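Local coordinates for hypothetical protein Atu0240 (Agrobacterium tumefaciens str. C58, PDB 2GAX) that is of unknown function but belongs to the DUF2000 family, which is grouped with PTH2-type peptidyl-tRNA hydrolases, and probably shares their alpha/beta architecture, at residues 6-11 with 24-29; 76-81 with 125-130. All blocks are in the same frame, centred on the assembly; numbering follows the deposited sequence.

Contact 1. Residues 6-11 with 24-29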
loop_
_atom_site.group_PDB
_atom_site.type_symbol
_atom_site.label_atom_id
_atom_site.label_comp_id
_atom_site.label_asym_id
_atom_site.label_seq_id
_atom_site.Cartn_x
_atom_site.Cartn_y
_atom_site.Cartn_z
ATOM N N ILE A 6 5.365 7.901 -1.599
ATOM C CA ILE A 6 4.780 6.555 -1.483
ATOM C C ILE A 6 4.569 6.212 -0.009
ATOM O O ILE A 6 5.503 6.238 0.794
ATOM C CB ILE A 6 5.654 5.451 -2.168
ATOM C CG1 ILE A 6 5.863 5.759 -3.649
ATOM C CG2 ILE A 6 4.995 4.075 -2.037
ATOM C CD1 ILE A 6 6.811 4.803 -4.342
ATOM N N ALA A 7 3.328 5.897 0.341
ATOM C CA ALA A 7 2.983 5.553 1.694
ATOM C C ALA A 7 2.212 4.248 1.732
ATOM O O ALA A 7 1.366 3.985 0.871
ATOM C CB ALA A 7 2.176 6.662 2.331
ATOM N N VAL A 8 2.533 3.437 2.734
ATOM C CA VAL A 8 1.811 2.208 3.028
ATOM C C VAL A 8 1.197 2.361 4.419
ATOM O O VAL A 8 1.905 2.709 5.353
ATOM C CB VAL A 8 2.783 1.007 3.055
ATOM C CG1 VAL A 8 2.062 -0.268 3.513
ATOM C CG2 VAL A 8 3.458 0.809 1.703
ATOM N N ILE A 9 -0.107 2.108 4.558
ATOM C CA ILE A 9 -0.791 2.168 5.857
ATOM C C ILE A 9 -1.440 0.825 6.211
ATOM O O ILE A 9 -2.331 0.332 5.507
ATOM C CB ILE A 9 -1.874 3.302 5.959
ATOM C CG1 ILE A 9 -1.397 4.623 5.367
ATOM C CG2 ILE A 9 -2.305 3.530 7.417
ATOM C CD1 ILE A 9 -1.809 4.863 3.905
ATOM N N LEU A 10 -1.002 0.254 7.331
ATOM C CA LEU A 10 -1.449 -1.059 7.774
ATOM C C LEU A 10 -2.359 -0.962 8.986
ATOM O O LEU A 10 -2.276 -0.012 9.758
ATOM C CB LEU A 10 -0.227 -1.922 8.116
ATOM C CG LEU A 10 0.754 -2.091 6.946
ATOM C CD1 LEU A 10 2.057 -2.709 7.415
ATOM C CD2 LEU A 10 0.131 -2.903 5.789
ATOM N N ARG A 11 -3.247 -1.932 9.146
ATOM C CA ARG A 11 -4.069 -1.971 10.357
ATOM C C ARG A 11 -3.169 -2.481 11.486
ATOM O O ARG A 11 -2.529 -3.518 11.334
ATOM C CB ARG A 11 -5.303 -2.859 10.163
ATOM C CG ARG A 11 -6.427 -2.532 11.163
ATOM C CD ARG A 11 -7.651 -3.386 10.924
ATOM N NE ARG A 11 -7.444 -4.788 11.297
ATOM C CZ ARG A 11 -8.260 -5.778 10.945
ATOM N NH1 ARG A 11 -9.330 -5.532 10.204
ATOM N NH2 ARG A 11 -8.009 -7.023 11.316
ATOM N N ALA A 24 3.709 -6.517 0.857
ATOM C CA ALA A 24 4.229 -7.085 -0.379
ATOM C C ALA A 24 3.197 -6.930 -1.497
ATOM O O ALA A 24 3.520 -6.430 -2.586
ATOM C CB ALA A 24 4.590 -8.531 -0.168
ATOM N N PHE A 25 1.953 -7.331 -1.217
ATOM C CA PHE A 25 0.887 -7.211 -2.208
ATOM C C PHE A 25 0.555 -5.774 -2.568
ATOM O O PHE A 25 0.448 -5.429 -3.746
ATOM C CB PHE A 25 -0.350 -7.955 -1.743
ATOM C CG PHE A 25 -0.260 -9.427 -1.964
ATOM C CD1 PHE A 25 -0.582 -9.969 -3.205
ATOM C CD2 PHE A 25 0.168 -10.274 -0.954
ATOM C CE1 PHE A 25 -0.487 -11.347 -3.430
ATOM C CE2 PHE A 25 0.256 -11.659 -1.169
ATOM C CZ PHE A 25 -0.078 -12.188 -2.398
ATOM N N LEU A 26 0.432 -4.919 -1.563
ATOM C CA LEU A 26 0.168 -3.504 -1.849
ATOM C C LEU A 26 1.221 -2.867 -2.777
ATOM O O LEU A 26 0.880 -2.108 -3.694
ATOM C CB LEU A 26 0.058 -2.704 -0.551
ATOM C CG LEU A 26 -1.135 -3.037 0.365
ATOM C CD1 LEU A 26 -0.939 -2.343 1.691
ATOM C CD2 LEU A 26 -2.488 -2.650 -0.262
HETATM N N MSE A 27 2.487 -3.170 -2.523
HETATM C CA MSE A 27 3.594 -2.602 -3.282
HETATM C C MSE A 27 3.598 -3.111 -4.715
HETATM O O MSE A 27 3.991 -2.379 -5.635
HETATM C CB MSE A 27 4.929 -2.914 -2.599
HETATM C CG MSE A 27 5.288 -1.906 -1.511
HETATM SE SE MSE A 27 5.477 -0.072 -2.290
HETATM C CE MSE A 27 6.682 -0.411 -3.600
ATOM N N SER A 28 3.154 -4.351 -4.910
ATOM C CA SER A 28 3.073 -4.908 -6.275
ATOM C C SER A 28 2.131 -4.051 -7.125
ATOM O O SER A 28 2.385 -3.809 -8.328
ATOM C CB SER A 28 2.672 -6.396 -6.251
ATOM O OG SER A 28 1.309 -6.599 -5.944
ATOM N N GLY A 29 1.047 -3.586 -6.497
ATOM C CA GLY A 29 0.093 -2.659 -7.153
ATOM C C GLY A 29 0.705 -1.298 -7.443
ATOM O O GLY A 29 0.451 -0.690 -8.499
#

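Contact 2. Residues 76-81 with 125-130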
loop_
_atom_site.group_PDB
_atom_site.type_symbol
_atom_site.label_atom_id
_atom_site.label_comp_id
_atom_site.label_asym_id
_atom_site.label_seq_id
_atom_site.Cartn_x
_atom_site.Cartn_y
_atom_site.Cartn_z
ATOM N N LEU A 76 -10.188 8.333 -2.066
ATOM C CA LEU A 76 -11.189 8.289 -3.133
ATOM C C LEU A 76 -11.685 9.701 -3.421
ATOM O O LEU A 76 -11.848 10.095 -4.582
ATOM C CB LEU A 76 -12.359 7.373 -2.730
ATOM C CG LEU A 76 -12.073 5.863 -2.712
ATOM C CD1 LEU A 76 -13.245 5.098 -2.126
ATOM C CD2 LEU A 76 -11.786 5.364 -4.114
ATOM N N GLU A 77 -11.908 10.454 -2.347
ATOM C CA GLU A 77 -12.339 11.846 -2.428
ATOM C C GLU A 77 -11.339 12.689 -3.213
ATOM O O GLU A 77 -11.724 13.574 -3.959
ATOM C CB GLU A 77 -12.547 12.413 -1.024
ATOM C CG GLU A 77 -13.752 11.820 -0.289
ATOM C CD GLU A 77 -13.952 12.387 1.120
ATOM O OE1 GLU A 77 -13.234 13.341 1.512
ATOM O OE2 GLU A 77 -14.838 11.875 1.845
ATOM N N ARG A 78 -10.054 12.379 -3.051
ATOM C CA ARG A 78 -8.959 13.065 -3.746
ATOM C C ARG A 78 -8.606 12.462 -5.108
ATOM O O ARG A 78 -7.537 12.755 -5.667
ATOM C CB ARG A 78 -7.719 13.032 -2.858
ATOM C CG ARG A 78 -7.922 13.665 -1.502
ATOM C CD ARG A 78 -7.615 15.125 -1.565
ATOM N NE ARG A 78 -7.744 15.756 -0.256
ATOM C CZ ARG A 78 -7.597 17.059 -0.051
ATOM N NH1 ARG A 78 -7.311 17.863 -1.070
ATOM N NH2 ARG A 78 -7.736 17.558 1.171
ATOM N N ASP A 79 -9.492 11.623 -5.646
ATOM C CA ASP A 79 -9.288 11.005 -6.970
ATOM C C ASP A 79 -7.981 10.216 -7.107
ATOM O O ASP A 79 -7.391 10.164 -8.191
ATOM C CB ASP A 79 -9.361 12.046 -8.105
ATOM C CG ASP A 79 -10.723 12.697 -8.222
ATOM O OD1 ASP A 79 -11.749 12.001 -8.097
ATOM O OD2 ASP A 79 -10.755 13.922 -8.464
ATOM N N ILE A 80 -7.552 9.592 -6.014
ATOM C CA ILE A 80 -6.368 8.729 -6.014
ATOM C C ILE A 80 -6.785 7.272 -6.211
ATOM O O ILE A 80 -7.764 6.798 -5.606
ATOM C CB ILE A 80 -5.563 8.882 -4.686
ATOM C CG1 ILE A 80 -5.326 10.363 -4.342
ATOM C CG2 ILE A 80 -4.266 8.041 -4.689
ATOM C CD1 ILE A 80 -4.579 11.178 -5.391
ATOM N N THR A 81 -6.065 6.587 -7.096
ATOM C CA THR A 81 -6.208 5.152 -7.284
ATOM C C THR A 81 -5.168 4.470 -6.400
ATOM O O THR A 81 -3.965 4.721 -6.532
ATOM C CB THR A 81 -6.060 4.753 -8.775
ATOM O OG1 THR A 81 -7.072 5.420 -9.543
ATOM C CG2 THR A 81 -6.212 3.241 -8.962
ATOM N N ASP A 125 -0.034 13.551 2.549
ATOM C CA ASP A 125 -0.058 13.954 3.962
ATOM C C ASP A 125 -1.470 14.279 4.483
ATOM O O ASP A 125 -1.799 13.976 5.634
ATOM C CB ASP A 125 0.880 15.144 4.185
ATOM C CG ASP A 125 2.332 14.801 3.922
ATOM O OD1 ASP A 125 2.775 13.693 4.312
ATOM O OD2 ASP A 125 3.035 15.646 3.327
ATOM N N LYS A 126 -2.291 14.900 3.637
ATOM C CA LYS A 126 -3.712 15.129 3.941
ATOM C C LYS A 126 -4.508 13.819 4.032
ATOM O O LYS A 126 -5.350 13.648 4.913
ATOM C CB LYS A 126 -4.346 16.047 2.889
ATOM C CG LYS A 126 -3.882 17.503 2.982
ATOM C CD LYS A 126 -4.521 18.389 1.910
ATOM C CE LYS A 126 -4.369 19.869 2.265
ATOM N NZ LYS A 126 -4.985 20.203 3.595
ATOM N N ILE A 127 -4.239 12.900 3.108
ATOM C CA ILE A 127 -4.956 11.637 3.063
ATOM C C ILE A 127 -4.655 10.806 4.310
ATOM O O ILE A 127 -5.569 10.280 4.946
ATOM C CB ILE A 127 -4.632 10.864 1.760
ATOM C CG1 ILE A 127 -5.401 11.475 0.591
ATOM C CG2 ILE A 127 -4.949 9.378 1.901
ATOM C CD1 ILE A 127 -4.876 11.078 -0.776
ATOM N N THR A 128 -3.374 10.744 4.674
ATOM C CA THR A 128 -2.890 9.856 5.731
ATOM C C THR A 128 -2.987 10.458 7.142
ATOM O O THR A 128 -2.531 9.844 8.109
ATOM C CB THR A 128 -1.422 9.427 5.476
ATOM O OG1 THR A 128 -0.563 10.569 5.603
ATOM C CG2 THR A 128 -1.257 8.810 4.079
ATOM N N LYS A 129 -3.579 11.647 7.265
ATOM C CA LYS A 129 -3.742 12.303 8.575
ATOM C C LYS A 129 -4.334 11.361 9.620
ATOM O O LYS A 129 -5.347 10.695 9.379
ATOM C CB LYS A 129 -4.611 13.555 8.447
ATOM C CG LYS A 129 -4.616 14.464 9.674
ATOM C CD LYS A 129 -5.622 15.594 9.476
ATOM C CE LYS A 129 -5.831 16.407 10.738
ATOM N NZ LYS A 129 -6.910 17.410 10.527
ATOM N N GLY A 130 -3.693 11.309 10.780
ATOM C CA GLY A 130 -4.150 10.452 11.862
ATOM C C GLY A 130 -3.208 9.285 12.098
ATOM O O GLY A 130 -2.905 8.950 13.255
#

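Contact 1. Residues 6-11 with 24-29
Phe25 O, in the helix turn that sets Leu26 and Met27 against Ile6, Val8 and Leu10 of the strand, receives the hydroxyl of Ser28: OG lies 2.6 Å from Phe25 O, in the carbonyl plane on a lone pair, at a C=O...donor angle of 130°. The backbone N of Ser28 and that of Gly29 add weak bonds to the same oxygen. No hydrogen bond passes between helix and strand, which run nearly antiparallel (149°) with short-segment axes 9.8 Å apart. Leu26 supplies the middle of the interface: its CD1 methyl stands 4.1 Å from Val8 CG1 and also reaches Leu10 CD2 at 4.3 Å. With CG1 of Val8 anti to the backbone N (chi1 174°), this methyl faces Leu26, and the two side chains meet at a slant. One strand repeat earlier, Ile6 offers CG2 to the selenium of Met27, a selenomethionine, with 4.2 Å between CG2 and SE; the two side chains lie about perpendicular. The Met27 chain bends at chi2, which brings SE to the strand although its CB does not point there; a second bend at chi3 places only the end methyl CE. Ala7 and Ile9 alternate to the other side of the sheet, on Met61 and Leu117. Here helix 16-33 lies on a central strand, 4-11, with 58-63 as parallel neighbour: the start of a beta-alpha-beta crossover. Since only carbon and selenium atoms meet, at 4.1 Å or more, the union rests on dispersion and exclusion of water rather than on directional bonds.

Contact 2. Residues 76-81 with 125-130
A partly buried contact between two helix ends, apolar inside and charged at the surface, joins the residues just beyond helix 65-77 to the last turn of helix 121-127. Ile127 forms its inner part: CD1 lies 3.7 Å from Ile80 CG1, while CG1 is 3.9 Å from Arg78 CG, and the isoleucine and arginine side chains pass each other in opposite directions. Beneath Ile127 are Met115 and Leu117 of the sheet. Helix 65-77 closes in a Schellman motif, with Asp79 at positive phi as the C-prime residue, Ile80 N bonded to Ser75 O, and Asp79 N bonded to Leu76 O at 3.0 Å. This turn brings Arg78 and Ile80 to the same side, facing the second helix. Arg78 bends at chi2 (-89°) and then extends, laying one face of its guanidinium over Lys126 CD, which is 3.4 Å from Arg78 NH2. The lysine turns at chi4, and its NZ stays 4.5 Å from Arg78 NH2, a pairing of like charges that the solvent around these exposed side chains probably screens. Arg74 of helix 65-77 adds a polar tie, its NH1 hydrogen-bonding to both Ile127 O and Lys129 O.

Contact 1 is complete within the first 29 residues, well before residue 76, where contact 2 begins; their centres lie 14 Å apart. Both are built on the same mixed sheet but from opposite faces: helix 16-33 packs on strand 4-11 from one face, whereas the ends of helices 65-77 and 121-127 meet over the other, chiefly on the neighbouring strand 112-120. Contact 1 sits about 2 Å from the centre of the chain, contact 2 about 13 Å out. They touch where Ile9, pointing from strand 4-11 to the face away from helix 16-33, brings CD1 to 4.0 Å from Thr128 CG2. The sheet is thus covered on both faces, a three-layer helix-sheet-helix arrangement.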